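Local coordinates for protein probable glutathione reductase (Sinorhizobium meliloti, PDB 4DNA) that probably reduces glutathione disulfide to glutathione at the expense of NADPH, as a homodimeric flavoenzyme with one FAD per subunit, at residues H144-D149 with G265-T270; L156-N161 with Q259-L264. All blocks are in the same frame, centred on the assembly; numbering follows the deposited sequence.

Contact 1: H144-D149 with G265-T270; sequences HPSPHD and GRMPNT. With FAD (flavin-adenine dinucleotide), chain C.
A small two-stranded antiparallel sheet joins strands 143-145 and 266-268, at the junction of the FAD and NAD(P) domains of this pyridine nucleotide-disulfide oxidoreductase. His144 and Met267 form its hydrogen-bonded pair. Met267 N reaches His144 O at 2.6 Å, nearly along the C=O axis. His144 N returns a bond to Met267 O, whose position is less certain. Two residues on, Ser146 N donates to Gly265 O at 3.2 Å from above the carbonyl plane, and Ser146 OG adds a weak bond to the same oxygen.

His144 CG lies between the backbone N and the carbonyl carbon (chi1 58°). This puts the ring over Met267 O, which sits near the centre of one face. His144 ND1 donates to Pro145 O at 2.9 Å, with the oxygen in the ring plane, and so fixes the ring's rotation. Met267, modelled as selenomethionine, extends past Ser146 and brings SE to 4.0 Å from Pro147 CD.

The Arg266 chain bends at chi3 (67°) and turns its guanidinium toward the flavin. His144 CA covers one face of that group. FAD C8M, a methyl of the isoalloxazine, lies over the opposite face, 3.5 Å from Arg266 NH1.

Contact 2: L156-N161 with Q259-L264; sequences LCITSN and QVMLAL
Ile158 CG2 meets the flat side-chain amide of Gln259 at its oxygen, with Ile158 CG2 3.3 Å from Gln259 OE1. The Gln259 chain bends at chi2 (-80°), which carries the amide back toward Ile158, and the two side chains cross at about a right angle. Among the peptide groups, Val260 O takes Ile158 N at 2.8 Å, with the donor above the carbonyl plane. Ile158 O takes Leu262 N at 2.9 Å, nearly along its C=O axis (169°). Ile158 is thus held by both its N-H and its C=O. Met261 CA also makes a CA-H...O contact with Ile158 O.

The CG1 branch of Ile158 takes the crowded position between N and the carbonyl carbon (chi1 56°). From there Ile158 CG1 packs on Met261 CB at 3.8 Å.

Met261 is modelled as selenomethionine. Its CG is anti to the backbone N. The side chain runs out extended to SE and bends at chi3, bringing Met261 CE to 3.4 Å from Ser160 CA, at the start of helix 160-163. Phe185 of helix 180-191 touches both Met261 and Ser160. Cys157 points toward the strand. Cys157 CB rests against Leu262 CG at 3.9 Å, and Cys157 SG lies alongside Val260 CG1 at 3.7 Å.

Thr159 is the N-cap of helix 160-163. Its OG1 accepts a weak bond from Asn161 N, while its own N donates to Glu162 OE1.

Segment 156-161 crosses the edge of strand 259-262 opposite 172-176, bridged at one point, Ile158 with Met261. Strand 259-262 is an edge strand, next to 172-176, of the four-stranded parallel sheet in the Rossmann-type NAD(P) domain.

Overall arrangement
The chain leaves the FAD-domain sheet by strand 137-139 and enters strand 143-145, the first side of contact 1. It then passes through 156-161, the first side of contact 2, before building the strands and helices of the NAD(P) domain. On the way back, strand 259-262 completes contact 2 and strand 266-268 completes contact 1. Contact 2 is therefore nested inside the long loop that contact 1 closes. Their centres are 12 Å apart, and they touch: Pro145 packs on Thr159 and Asn161, and His148 on Leu264. Together they bring the outgoing and returning connections between the two domains side by side, near the flavin.

Contact 1: H144-D149 with G265-T270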
ATOM      1  N   HIS A 144      27.877  11.767   8.294  1.00 71.55           N
ATOM      2  CA  HIS A 144      28.192  12.175   6.923  1.00 70.11           C
ATOM      3  C   HIS A 144      28.696  10.971   6.190  1.00 73.30           C
ATOM      4  O   HIS A 144      29.109  10.004   6.831  1.00 73.80           O
ATOM      5  CB  HIS A 144      29.251  13.275   6.900  1.00 73.36           C
ATOM      6  CG  HIS A 144      30.549  12.897   7.586  1.00 75.12           C
ATOM      7  ND1 HIS A 144      31.415  12.008   7.065  1.00 75.64           N
ATOM      8  CD2 HIS A 144      31.111  13.332   8.785  1.00 74.97           C
ATOM      9  CE1 HIS A 144      32.470  11.876   7.887  1.00 79.42           C
ATOM     10  NE2 HIS A 144      32.280  12.685   8.940  1.00 77.06           N
ATOM     11  N   PRO A 145      28.696  10.997   4.840  1.00 72.42           N
ATOM     12  CA  PRO A 145      29.155   9.792   4.147  1.00 72.54           C
ATOM     13  C   PRO A 145      30.623   9.561   4.437  1.00 75.68           C
ATOM     14  O   PRO A 145      31.371  10.519   4.601  1.00 75.57           O
ATOM     15  CB  PRO A 145      28.958  10.127   2.668  1.00 70.78           C
ATOM     16  CG  PRO A 145      27.994  11.274   2.650  1.00 70.72           C
ATOM     17  CD  PRO A 145      28.289  12.051   3.896  1.00 70.66           C
ATOM     18  N   SER A 146      31.015   8.294   4.523  1.00 79.37           N
ATOM     19  CA  SER A 146      32.398   7.930   4.811  1.00 80.17           C
ATOM     20  C   SER A 146      33.350   8.370   3.703  1.00 80.67           C
ATOM     21  O   SER A 146      33.135   8.050   2.535  1.00 82.27           O
ATOM     22  CB  SER A 146      32.532   6.418   5.023  1.00 80.24           C
ATOM     23  OG  SER A 146      31.687   5.969   6.069  1.00 78.71           O
ATOM     24  N   PRO A 147      34.397   9.129   4.061  1.00 85.26           N
ATOM     25  CA  PRO A 147      35.478   9.278   3.106  1.00 85.91           C
ATOM     26  C   PRO A 147      36.383   8.065   3.264  1.00 88.23           C
ATOM     27  O   PRO A 147      36.592   7.575   4.389  1.00 88.88           O
ATOM     28  CB  PRO A 147      36.195  10.557   3.560  1.00 90.01           C
ATOM     29  CG  PRO A 147      35.533  10.993   4.844  1.00 93.29           C
ATOM     30  CD  PRO A 147      34.672   9.855   5.312  1.00 87.37           C
ATOM     31  N   HIS A 148      36.893   7.563   2.147  1.00 88.31           N
ATOM     32  CA  HIS A 148      37.715   6.378   2.194  1.00 87.99           C
ATOM     33  C   HIS A 148      39.122   6.724   1.853  1.00 87.71           C
ATOM     34  O   HIS A 148      39.670   6.226   0.861  1.00 88.66           O
ATOM     35  CB  HIS A 148      37.126   5.312   1.283  1.00 87.55           C
ATOM     36  CG  HIS A 148      35.843   4.728   1.818  1.00 89.40           C
ATOM     37  ND1 HIS A 148      35.799   3.548   2.479  1.00 91.01           N
ATOM     38  CD2 HIS A 148      34.537   5.227   1.814  1.00 85.29           C
ATOM     39  CE1 HIS A 148      34.529   3.294   2.861  1.00 87.01           C
ATOM     40  NE2 HIS A 148      33.756   4.322   2.450  1.00 82.71           N
ATOM     41  N   ASP A 149      39.726   7.571   2.692  1.00 88.32           N
ATOM     42  CA  ASP A 149      41.032   8.175   2.389  1.00 88.87           C
ATOM     43  C   ASP A 149      42.123   7.148   2.070  1.00 89.63           C
ATOM     44  O   ASP A 149      43.149   7.478   1.482  1.00 89.96           O
ATOM     45  CB  ASP A 149      41.472   9.136   3.504  1.00 89.35           C
ATOM     46  CG  ASP A 149      40.693  10.463   3.494  1.00 91.60           C
ATOM     47  OD1 ASP A 149      39.631  10.560   2.842  1.00 90.68           O
ATOM     48  OD2 ASP A 149      41.146  11.424   4.152  1.00 93.28           O
ATOM     49  N   GLY A 265      28.589   3.046   3.953  1.00 72.89           N
ATOM     50  CA  GLY A 265      28.586   3.561   5.316  1.00 73.94           C
ATOM     51  C   GLY A 265      28.618   5.070   5.464  1.00 74.41           C
ATOM     52  O   GLY A 265      29.067   5.799   4.573  1.00 72.38           O
ATOM     53  N   ARG A 266      28.122   5.520   6.614  1.00 74.60           N
ATOM     54  CA  ARG A 266      28.180   6.917   7.039  1.00 72.59           C
ATOM     55  C   ARG A 266      28.981   7.000   8.329  1.00 75.36           C
ATOM     56  O   ARG A 266      29.207   5.993   8.979  1.00 76.04           O
ATOM     57  CB  ARG A 266      26.771   7.472   7.236  1.00 71.26           C
ATOM     58  CG  ARG A 266      26.014   7.649   5.927  1.00 68.60           C
ATOM     59  CD  ARG A 266      24.603   8.174   6.125  1.00 67.29           C
ATOM     60  NE  ARG A 266      24.535   9.550   6.637  1.00 66.43           N
ATOM     61  CZ  ARG A 266      24.833  10.636   5.929  1.00 66.13           C
ATOM     62  NH1 ARG A 266      25.262  10.499   4.681  1.00 68.78           N
ATOM     63  NH2 ARG A 266      24.726  11.854   6.463  1.00 65.22           N
HETATM   64  N   MSE A 267      29.418   8.189   8.703  1.00 74.24           N
HETATM   65  CA  MSE A 267      30.203   8.338   9.901  1.00 76.89           C
HETATM   66  C   MSE A 267      29.787   9.513  10.682  1.00 74.50           C
HETATM   67  O   MSE A 267      29.206  10.419  10.104  1.00 74.47           O
HETATM   68  CB  MSE A 267      31.595   8.598   9.453  1.00 81.29           C
HETATM   69  CG  MSE A 267      32.315   7.277   9.440  1.00102.33           C
HETATM   70 SE   MSE A 267      33.985   7.766   8.604  1.00127.57          SE
HETATM   71  CE  MSE A 267      34.793   5.981   8.485  1.00 89.17           C
ATOM     72  N   PRO A 268      30.039   9.545  11.976  1.00 76.52           N
ATOM     73  CA  PRO A 268      29.463  10.639  12.749  1.00 74.64           C
ATOM     74  C   PRO A 268      30.331  11.883  12.771  1.00 75.09           C
ATOM     75  O   PRO A 268      31.543  11.769  12.851  1.00 76.60           O
ATOM     76  CB  PRO A 268      29.315  10.037  14.157  1.00 75.90           C
ATOM     77  CG  PRO A 268      29.543   8.553  13.994  1.00 76.43           C
ATOM     78  CD  PRO A 268      30.506   8.457  12.849  1.00 78.57           C
ATOM     79  N   ASN A 269      29.699  13.054  12.702  1.00 72.99           N
ATOM     80  CA  ASN A 269      30.394  14.342  12.706  1.00 75.19           C
ATOM     81  C   ASN A 269      30.922  14.704  14.069  1.00 76.91           C
ATOM     82  O   ASN A 269      30.442  15.656  14.685  1.00 76.35           O
ATOM     83  CB  ASN A 269      29.455  15.468  12.290  1.00 74.17           C
ATOM     84  CG  ASN A 269      28.956  15.327  10.877  1.00 74.15           C
ATOM     85  OD1 ASN A 269      29.733  15.041   9.962  1.00 74.69           O
ATOM     86  ND2 ASN A 269      27.645  15.543  10.682  1.00 71.27           N
ATOM     87  N   THR A 270      31.919  13.972  14.544  1.00 78.01           N
ATOM     88  CA  THR A 270      32.389  14.186  15.907  1.00 79.06           C
ATOM     89  C   THR A 270      33.807  14.763  16.021  1.00 83.30           C
ATOM     90  O   THR A 270      34.223  15.217  17.090  1.00 85.11           O
ATOM     91  CB  THR A 270      32.196  12.924  16.777  1.00 79.91           C
ATOM     92  OG1 THR A 270      32.856  11.800  16.182  1.00 79.13           O
ATOM     93  CG2 THR A 270      30.722  12.606  16.904  1.00 77.68           C
TER
HETATM   94  PA  FAD C 500      20.767  15.008  10.495  1.00 71.98           P
HETATM   95  O1A FAD C 500      21.931  14.211   9.932  1.00 70.48           O
HETATM   96  O2A FAD C 500      19.387  14.976   9.875  1.00 72.80           O
HETATM   97  O5B FAD C 500      21.193  16.554  10.583  1.00 72.78           O
HETATM   98  C5B FAD C 500      21.989  17.085  11.651  1.00 72.43           C
HETATM   99  C4B FAD C 500      22.407  18.476  11.201  1.00 72.55           C
HETATM  100  O4B FAD C 500      23.444  19.031  12.009  1.00 71.01           O
HETATM  101  C3B FAD C 500      22.934  18.421   9.780  1.00 72.84           C
HETATM  102  O3B FAD C 500      22.132  19.289   8.966  1.00 71.60           O
HETATM  103  C2B FAD C 500      24.381  18.858   9.892  1.00 72.62           C
HETATM  104  O2B FAD C 500      24.790  19.613   8.752  1.00 72.55           O
HETATM  105  C1B FAD C 500      24.394  19.688  11.167  1.00 73.72           C
HETATM  106  N9A FAD C 500      25.698  19.707  11.871  1.00 74.97           N
HETATM  107  C8A FAD C 500      26.587  18.695  11.873  1.00 75.00           C
HETATM  108  N7A FAD C 500      27.679  18.976  12.626  1.00 76.00           N
HETATM  109  C5A FAD C 500      27.482  20.200  13.128  1.00 76.74           C
HETATM  110  C6A FAD C 500      28.265  21.078  14.011  1.00 78.41           C
HETATM  111  N6A FAD C 500      29.468  20.630  14.448  1.00 79.46           N
HETATM  112  N1A FAD C 500      27.740  22.291  14.329  1.00 78.97           N
HETATM  113  C2A FAD C 500      26.535  22.685  13.848  1.00 78.08           C
HETATM  114  N3A FAD C 500      25.767  21.925  13.033  1.00 77.06           N
HETATM  115  C4A FAD C 500      26.180  20.688  12.641  1.00 76.58           C
HETATM  116  N1  FAD C 500      15.812   7.508   6.981  1.00 64.60           N
HETATM  117  C2  FAD C 500      14.551   7.023   6.915  1.00 64.16           C
HETATM  118  O2  FAD C 500      13.903   6.861   7.972  1.00 64.41           O
HETATM  119  N3  FAD C 500      13.976   6.709   5.739  1.00 64.02           N
HETATM  120  C4  FAD C 500      14.603   6.848   4.554  1.00 64.26           C
HETATM  121  O4  FAD C 500      14.022   6.552   3.481  1.00 64.22           O
HETATM  122  C4X FAD C 500      15.994   7.368   4.551  1.00 64.55           C
HETATM  123  N5  FAD C 500      16.691   7.542   3.407  1.00 64.58           N
HETATM  124  C5X FAD C 500      17.960   8.029   3.450  1.00 65.29           C
HETATM  125  C6  FAD C 500      18.680   8.208   2.268  1.00 65.50           C
HETATM  126  C7  FAD C 500      19.990   8.699   2.302  1.00 65.90           C
HETATM  127  C7M FAD C 500      20.724   8.878   0.997  1.00 66.33           C
HETATM  128  C8  FAD C 500      20.624   9.054   3.611  1.00 66.03           C
HETATM  129  C8M FAD C 500      22.023   9.601   3.711  1.00 66.53           C
HETATM  130  C9  FAD C 500      19.910   8.874   4.788  1.00 66.02           C
HETATM  131  C9A FAD C 500      18.610   8.375   4.758  1.00 65.10           C
HETATM  132  N10 FAD C 500      17.895   8.201   5.960  1.00 65.06           N
HETATM  133  C10 FAD C 500      16.575   7.696   5.879  1.00 64.81           C
HETATM  134  C1' FAD C 500      18.535   8.536   7.246  1.00 65.65           C
HETATM  135  C2' FAD C 500      18.085   9.871   7.819  1.00 67.39           C
HETATM  136  O2' FAD C 500      18.304  10.905   6.854  1.00 66.91           O
HETATM  137  C3' FAD C 500      18.818  10.167   9.129  1.00 69.69           C
HETATM  138  O3' FAD C 500      18.722   9.006   9.963  1.00 68.86           O
HETATM  139  C4' FAD C 500      18.249  11.371   9.880  1.00 68.81           C
HETATM  140  O4' FAD C 500      18.485  12.563   9.121  1.00 70.33           O
HETATM  141  C5' FAD C 500      18.887  11.515  11.251  1.00 70.03           C
HETATM  142  O5' FAD C 500      18.942  12.900  11.585  1.00 71.78           O
HETATM  143  P   FAD C 500      19.860  13.505  12.770  1.00 71.47           P
HETATM  144  O1P FAD C 500      18.965  14.138  13.820  1.00 71.86           O
HETATM  145  O2P FAD C 500      20.904  12.494  13.178  1.00 71.28           O
HETATM  146  O3P FAD C 500      20.632  14.730  12.075  1.00 72.18           O

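Contact 2: L156-N161 with Q259-L264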
ATOM      1  N   LEU A 156      38.118  11.238  -6.607  1.00 79.28           N
ATOM      2  CA  LEU A 156      37.484  11.232  -7.921  1.00 79.03           C
ATOM      3  C   LEU A 156      36.048  10.670  -7.873  1.00 76.00           C
ATOM      4  O   LEU A 156      35.304  10.735  -8.862  1.00 74.58           O
ATOM      5  CB  LEU A 156      38.359  10.460  -8.918  1.00 79.02           C
ATOM      6  CG  LEU A 156      39.853  10.832  -8.918  1.00 80.23           C
ATOM      7  CD1 LEU A 156      40.668   9.817  -9.694  1.00 81.86           C
ATOM      8  CD2 LEU A 156      40.095  12.229  -9.457  1.00 78.14           C
ATOM      9  N   CYS A 157      35.664  10.144  -6.713  1.00 73.85           N
ATOM     10  CA  CYS A 157      34.392   9.468  -6.553  1.00 70.67           C
ATOM     11  C   CYS A 157      33.318  10.390  -6.022  1.00 69.76           C
ATOM     12  O   CYS A 157      33.601  11.528  -5.654  1.00 71.95           O
ATOM     13  CB  CYS A 157      34.565   8.295  -5.613  1.00 71.19           C
ATOM     14  SG  CYS A 157      35.645   7.038  -6.301  1.00 72.25           S
ATOM     15  N   ILE A 158      32.080   9.909  -5.986  1.00 68.99           N
ATOM     16  CA  ILE A 158      30.990  10.713  -5.449  1.00 69.30           C
ATOM     17  C   ILE A 158      30.305  10.064  -4.247  1.00 69.13           C
ATOM     18  O   ILE A 158      30.423   8.859  -4.024  1.00 68.04           O
ATOM     19  CB  ILE A 158      29.954  11.102  -6.526  1.00 69.36           C
ATOM     20  CG1 ILE A 158      29.392   9.870  -7.238  1.00 67.41           C
ATOM     21  CG2 ILE A 158      30.556  12.080  -7.515  1.00 67.60           C
ATOM     22  CD1 ILE A 158      28.123  10.156  -8.010  1.00 65.01           C
ATOM     23  N   THR A 159      29.615  10.882  -3.456  1.00 70.23           N
ATOM     24  CA  THR A 159      28.773  10.369  -2.385  1.00 69.09           C
ATOM     25  C   THR A 159      27.340  10.764  -2.687  1.00 70.07           C
ATOM     26  O   THR A 159      27.072  11.468  -3.662  1.00 69.75           O
ATOM     27  CB  THR A 159      29.167  10.920  -0.998  1.00 70.59           C
ATOM     28  OG1 THR A 159      28.930  12.329  -0.952  1.00 71.48           O
ATOM     29  CG2 THR A 159      30.613  10.643  -0.686  1.00 70.39           C
ATOM     30  N   SER A 160      26.422  10.319  -1.840  1.00 68.72           N
ATOM     31  CA  SER A 160      25.042  10.744  -1.930  1.00 67.37           C
ATOM     32  C   SER A 160      24.890  12.268  -1.770  1.00 69.38           C
ATOM     33  O   SER A 160      23.894  12.861  -2.205  1.00 68.59           O
ATOM     34  CB  SER A 160      24.199   9.983  -0.913  1.00 65.47           C
ATOM     35  OG  SER A 160      24.734  10.086   0.394  1.00 63.60           O
ATOM     36  N   ASN A 161      25.872  12.911  -1.148  1.00 69.74           N
ATOM     37  CA  ASN A 161      25.866  14.352  -1.122  1.00 69.50           C
ATOM     38  C   ASN A 161      25.841  14.883  -2.545  1.00 70.83           C
ATOM     39  O   ASN A 161      24.996  15.705  -2.872  1.00 74.13           O
ATOM     40  CB  ASN A 161      27.059  14.894  -0.348  1.00 72.09           C
ATOM     41  CG  ASN A 161      26.837  14.869   1.155  1.00 70.93           C
ATOM     42  OD1 ASN A 161      25.708  14.911   1.618  1.00 69.66           O
ATOM     43  ND2 ASN A 161      27.918  14.808   1.920  1.00 70.74           N
ATOM     44  N   GLN A 259      30.740   8.128 -13.582  1.00 70.40           N
ATOM     45  CA  GLN A 259      30.884   8.425 -12.156  1.00 68.81           C
ATOM     46  C   GLN A 259      31.099   7.134 -11.371  1.00 69.62           C
ATOM     47  O   GLN A 259      30.619   6.058 -11.776  1.00 68.46           O
ATOM     48  CB  GLN A 259      29.658   9.166 -11.612  1.00 67.36           C
ATOM     49  CG  GLN A 259      29.296  10.442 -12.355  1.00 68.31           C
ATOM     50  CD  GLN A 259      30.144  11.637 -11.948  1.00 68.67           C
ATOM     51  OE1 GLN A 259      30.590  11.750 -10.810  1.00 69.11           O
ATOM     52  NE2 GLN A 259      30.355  12.542 -12.882  1.00 68.46           N
ATOM     53  N   VAL A 260      31.832   7.252 -10.259  1.00 69.24           N
ATOM     54  CA  VAL A 260      32.014   6.153  -9.310  1.00 68.48           C
ATOM     55  C   VAL A 260      31.520   6.587  -7.936  1.00 67.59           C
ATOM     56  O   VAL A 260      32.127   7.425  -7.290  1.00 68.75           O
ATOM     57  CB  VAL A 260      33.480   5.687  -9.217  1.00 69.96           C
ATOM     58  CG1 VAL A 260      33.617   4.590  -8.171  1.00 69.93           C
ATOM     59  CG2 VAL A 260      33.971   5.186 -10.567  1.00 71.23           C
HETATM   60  N   MSE A 261      30.413   6.006  -7.500  1.00 66.58           N
HETATM   61  CA  MSE A 261      29.816   6.361  -6.237  1.00 66.64           C
HETATM   62  C   MSE A 261      30.240   5.411  -5.171  1.00 68.06           C
HETATM   63  O   MSE A 261      30.127   4.186  -5.327  1.00 66.57           O
HETATM   64  CB  MSE A 261      28.307   6.286  -6.371  1.00 65.44           C
HETATM   65  CG  MSE A 261      27.635   6.846  -5.126  1.00 68.10           C
HETATM   66 SE   MSE A 261      25.711   6.854  -5.522  1.00 81.69          SE
HETATM   67  CE  MSE A 261      25.148   8.423  -4.479  1.00 69.35           C
ATOM     68  N   LEU A 262      30.719   5.981  -4.068  1.00 68.17           N
ATOM     69  CA  LEU A 262      30.946   5.229  -2.843  1.00 68.13           C
ATOM     70  C   LEU A 262      29.753   5.344  -1.904  1.00 70.17           C
ATOM     71  O   LEU A 262      29.472   6.418  -1.367  1.00 69.33           O
ATOM     72  CB  LEU A 262      32.190   5.717  -2.137  1.00 70.71           C
ATOM     73  CG  LEU A 262      33.446   5.695  -2.979  1.00 68.67           C
ATOM     74  CD1 LEU A 262      34.515   6.416  -2.185  1.00 69.09           C
ATOM     75  CD2 LEU A 262      33.850   4.270  -3.331  1.00 66.32           C
ATOM     76  N   ALA A 263      29.057   4.226  -1.721  1.00 71.41           N
ATOM     77  CA  ALA A 263      27.897   4.163  -0.855  1.00 68.25           C
ATOM     78  C   ALA A 263      28.106   3.106   0.212  1.00 71.27           C
ATOM     79  O   ALA A 263      27.235   2.264   0.423  1.00 71.48           O
ATOM     80  CB  ALA A 263      26.650   3.853  -1.668  1.00 67.55           C
ATOM     81  N   LEU A 264      29.259   3.144   0.882  1.00 72.78           N
ATOM     82  CA  LEU A 264      29.570   2.153   1.918  1.00 73.82           C
ATOM     83  C   LEU A 264      29.721   2.800   3.294  1.00 75.90           C
ATOM     84  O   LEU A 264      30.843   3.077   3.741  1.00 76.65           O
ATOM     85  CB  LEU A 264      30.823   1.346   1.570  1.00 74.52           C
ATOM     86  CG  LEU A 264      31.333   1.351   0.137  1.00 75.04           C
ATOM     87  CD1 LEU A 264      32.306   2.499  -0.050  1.00 75.23           C
ATOM     88  CD2 LEU A 264      32.014   0.029  -0.160  1.00 79.38           C
TER